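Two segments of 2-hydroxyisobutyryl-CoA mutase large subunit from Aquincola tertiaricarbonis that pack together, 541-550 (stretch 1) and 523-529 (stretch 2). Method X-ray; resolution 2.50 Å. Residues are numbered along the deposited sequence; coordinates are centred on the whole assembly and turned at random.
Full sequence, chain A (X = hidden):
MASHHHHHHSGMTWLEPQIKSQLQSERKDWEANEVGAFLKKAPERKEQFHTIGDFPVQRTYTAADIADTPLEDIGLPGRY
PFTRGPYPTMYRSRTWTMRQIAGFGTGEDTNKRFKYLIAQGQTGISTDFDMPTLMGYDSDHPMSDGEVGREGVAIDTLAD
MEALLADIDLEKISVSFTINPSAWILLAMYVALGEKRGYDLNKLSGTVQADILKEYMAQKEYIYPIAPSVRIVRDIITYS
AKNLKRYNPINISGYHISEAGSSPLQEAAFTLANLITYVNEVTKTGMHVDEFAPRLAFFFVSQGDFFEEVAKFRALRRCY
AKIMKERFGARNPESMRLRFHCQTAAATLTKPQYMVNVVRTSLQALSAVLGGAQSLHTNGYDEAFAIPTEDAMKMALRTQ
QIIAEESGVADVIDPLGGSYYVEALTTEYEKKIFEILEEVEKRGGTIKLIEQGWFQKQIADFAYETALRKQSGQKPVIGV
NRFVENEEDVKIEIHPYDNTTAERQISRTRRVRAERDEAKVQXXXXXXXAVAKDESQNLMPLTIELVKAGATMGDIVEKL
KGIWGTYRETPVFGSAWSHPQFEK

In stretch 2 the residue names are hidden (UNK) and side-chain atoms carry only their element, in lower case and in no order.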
# COMPACT_ATOMS: atom_id res chain seq x y z
N PRO A 541 34.02 22.33 -21.07
CA PRO A 541 34.48 23.71 -20.83
C PRO A 541 33.93 24.79 -21.77
O PRO A 541 33.50 25.84 -21.29
CB PRO A 541 36.00 23.61 -20.92
CG PRO A 541 36.29 22.22 -20.58
CD PRO A 541 35.17 21.40 -21.12
N LEU A 542 33.94 24.52 -23.08
CA LEU A 542 33.47 25.46 -24.09
C LEU A 542 31.96 25.62 -24.13
O LEU A 542 31.50 26.72 -24.43
CB LEU A 542 34.05 25.14 -25.48
CG LEU A 542 34.01 26.22 -26.55
CD1 LEU A 542 34.51 27.55 -26.04
CD2 LEU A 542 34.82 25.79 -27.70
N THR A 543 31.19 24.54 -23.83
CA THR A 543 29.73 24.59 -23.76
C THR A 543 29.33 25.49 -22.55
O THR A 543 28.35 26.23 -22.66
CB THR A 543 29.10 23.19 -23.68
OG1 THR A 543 29.68 22.33 -24.65
CG2 THR A 543 27.59 23.21 -23.89
N ILE A 544 30.12 25.45 -21.44
CA ILE A 544 29.92 26.32 -20.27
C ILE A 544 30.10 27.80 -20.71
O ILE A 544 29.24 28.63 -20.39
CB ILE A 544 30.78 25.94 -19.00
CG1 ILE A 544 30.48 24.50 -18.53
CG2 ILE A 544 30.54 26.91 -17.84
CD1 ILE A 544 31.60 23.85 -17.69
N GLU A 545 31.15 28.11 -21.50
CA GLU A 545 31.38 29.47 -22.01
C GLU A 545 30.28 29.94 -22.97
O GLU A 545 29.82 31.09 -22.88
CB GLU A 545 32.77 29.61 -22.62
CG GLU A 545 33.88 29.71 -21.58
CD GLU A 545 33.64 30.74 -20.48
OE1 GLU A 545 33.48 31.93 -20.82
OE2 GLU A 545 33.55 30.34 -19.29
N LEU A 546 29.81 29.02 -23.81
CA LEU A 546 28.75 29.27 -24.77
C LEU A 546 27.42 29.68 -24.12
O LEU A 546 26.91 30.75 -24.43
CB LEU A 546 28.55 28.04 -25.68
CG LEU A 546 29.46 27.96 -26.91
CD1 LEU A 546 29.50 26.53 -27.44
CD2 LEU A 546 29.02 28.94 -27.99
N VAL A 547 26.87 28.82 -23.24
CA VAL A 547 25.63 29.09 -22.48
C VAL A 547 25.69 30.44 -21.71
O VAL A 547 24.73 31.23 -21.77
CB VAL A 547 25.14 27.90 -21.61
CG1 VAL A 547 24.95 26.64 -22.45
CG2 VAL A 547 26.06 27.62 -20.42
N LYS A 548 26.87 30.74 -21.10
CA LYS A 548 27.17 31.99 -20.39
C LYS A 548 27.06 33.16 -21.35
O LYS A 548 26.46 34.18 -21.00
CB LYS A 548 28.60 31.96 -19.80
CG LYS A 548 28.68 31.37 -18.41
CD LYS A 548 30.10 31.06 -18.01
CE LYS A 548 30.25 30.92 -16.51
NZ LYS A 548 31.67 30.72 -16.11
N ALA A 549 27.62 33.00 -22.57
CA ALA A 549 27.67 34.03 -23.59
C ALA A 549 26.30 34.36 -24.23
O ALA A 549 26.18 35.35 -24.96
CB ALA A 549 28.71 33.66 -24.65
N GLY A 550 25.29 33.55 -23.93
CA GLY A 550 23.94 33.72 -24.44
C GLY A 550 23.53 32.76 -25.55
O GLY A 550 22.51 32.98 -26.21
N UNK A 523 31.83 32.68 -33.06
CA UNK A 523 33.24 32.28 -33.02
C UNK A 523 33.44 31.08 -32.07
O UNK A 523 34.15 30.14 -32.41
c UNK A 523 34.09 33.45 -32.55
N UNK A 524 32.75 31.11 -30.90
CA UNK A 524 32.80 30.06 -29.90
C UNK A 524 32.15 28.77 -30.43
O UNK A 524 32.57 27.68 -30.04
c UNK A 524 33.34 32.40 -25.17
s UNK A 524 32.03 31.74 -26.16
c UNK A 524 32.10 30.51 -28.62
c UNK A 524 32.96 31.32 -27.67
N UNK A 525 31.13 28.90 -31.32
CA UNK A 525 30.49 27.75 -31.95
C UNK A 525 31.47 27.08 -32.94
O UNK A 525 31.53 25.86 -33.01
c UNK A 525 29.18 28.16 -32.67
c UNK A 525 27.51 27.18 -31.00
c UNK A 525 27.96 28.43 -31.78
c UNK A 525 26.83 29.00 -32.57
N UNK A 526 32.27 27.90 -33.65
CA UNK A 526 33.29 27.42 -34.58
C UNK A 526 34.40 26.73 -33.79
O UNK A 526 35.01 25.78 -34.29
c UNK A 526 32.96 29.22 -36.44
c UNK A 526 33.87 28.57 -35.41
o UNK A 526 31.90 28.64 -36.75
o UNK A 526 33.35 30.29 -36.98
N UNK A 527 34.67 27.20 -32.55
CA UNK A 527 35.67 26.58 -31.68
C UNK A 527 35.11 25.23 -31.21
O UNK A 527 35.85 24.26 -31.13
n UNK A 527 36.99 29.23 -28.34
c UNK A 527 36.68 29.66 -29.57
o UNK A 527 36.24 30.79 -29.76
c UNK A 527 36.83 28.68 -30.70
c UNK A 527 35.97 27.46 -30.46
N UNK A 528 33.80 25.16 -30.92
CA UNK A 528 33.15 23.92 -30.49
C UNK A 528 33.26 22.77 -31.52
O UNK A 528 33.54 21.63 -31.13
c UNK A 528 29.56 23.16 -29.30
c UNK A 528 31.06 23.05 -29.24
c UNK A 528 31.70 24.16 -30.05
c UNK A 528 31.58 23.05 -27.79
N UNK A 529 33.09 23.07 -32.81
CA UNK A 529 33.26 22.13 -33.92
C UNK A 529 34.70 21.55 -33.90
O UNK A 529 34.88 20.34 -34.06
c UNK A 529 32.94 22.84 -35.28
c UNK A 529 33.53 22.08 -36.47
c UNK A 529 31.44 23.03 -35.44

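Two helices pack nearly antiparallel here, their N-to-C directions 161° apart and their axes 10.0 Å apart at closest approach.

Position 523 has a single side-chain carbon, directed sideways and making no contact with stretch 1. One carbon means alanine, and Ala523 suits an exposed helical site that takes no part in the contact.

Position 524 carries an unbranched chain of two carbons, a sulfur and a terminal carbon. It points toward stretch 1 and lodges as a knob among Leu542, Glu545, Leu546 and Ala549. Such a chain can only be methionine. The CB of Met524 lies 3.5 Å from Leu546 CD2, its SD 4.1 Å from Ala549 CB and its CE 3.8 Å from Glu545 CB. A long, unbranched apolar chain, extended with chi2 and chi3 both t, can reach along the neighbouring helix to the small alanine.

Position 525 has four carbons forked at the second. The CA-to-CB bond points away, yet the end of the side chain comes nearer and touches Leu546. The pattern is that of leucine, and Leu525 CD2 lies 3.8 Å from Leu546 CD2. The fork beyond CB lets a buried residue touch the interface from its flank.

At position 526 the second of two carbons bears two oxygens, and the side chain points away, touching nothing on stretch 1; this is aspartate. Asp526 is exposed, a fitting place for a carboxylate; OD1 is hydrogen-bonded elsewhere in the structure.

Position 527 shows three carbons, the third bearing one oxygen and one nitrogen. It is directed toward stretch 1, where its CB lies 3.4 Å from Leu542 CD2. The amide identifies glutamine. The aliphatic base of Gln527 thus meets leucine at the exposed margin of the contact, while the polar amide makes no hydrogen bond to stretch 1.

Position 528 again has four carbons forked at the second; it points toward stretch 1, its forked end against Leu542, Thr543 and Leu546. This is leucine. Leu528 CD1 lies 4.0 Å from Leu542 CB and 3.7 Å from Thr543 OG1, while CD2 lies 3.8 Å from Leu546 CD1. Its branched end suits a buried site between these residues.

Position 529 has one carbon bearing two more, pointing away and making no contact with stretch 1. This beta-branched pattern is valine; the compact apolar side chain of Val529 is acceptable at this partly exposed site, where this interface asks nothing of it.

The contact works by apolar packing, with no hydrogen bonds between the stretches. Leu542 pairs with Leu528 and Leu546 with Met524, each with CA atoms 6.6 Å apart: four residues forward along one helix, about one turn, answer four residues back along the other, as an antiparallel arrangement requires. Met524 fills the hole between Leu542, Glu545, Leu546 and Ala549, Leu528 packs against Leu542 and Leu546, and 418 Å² is buried in total.

Stretch 2 523-529: AMLDQLV
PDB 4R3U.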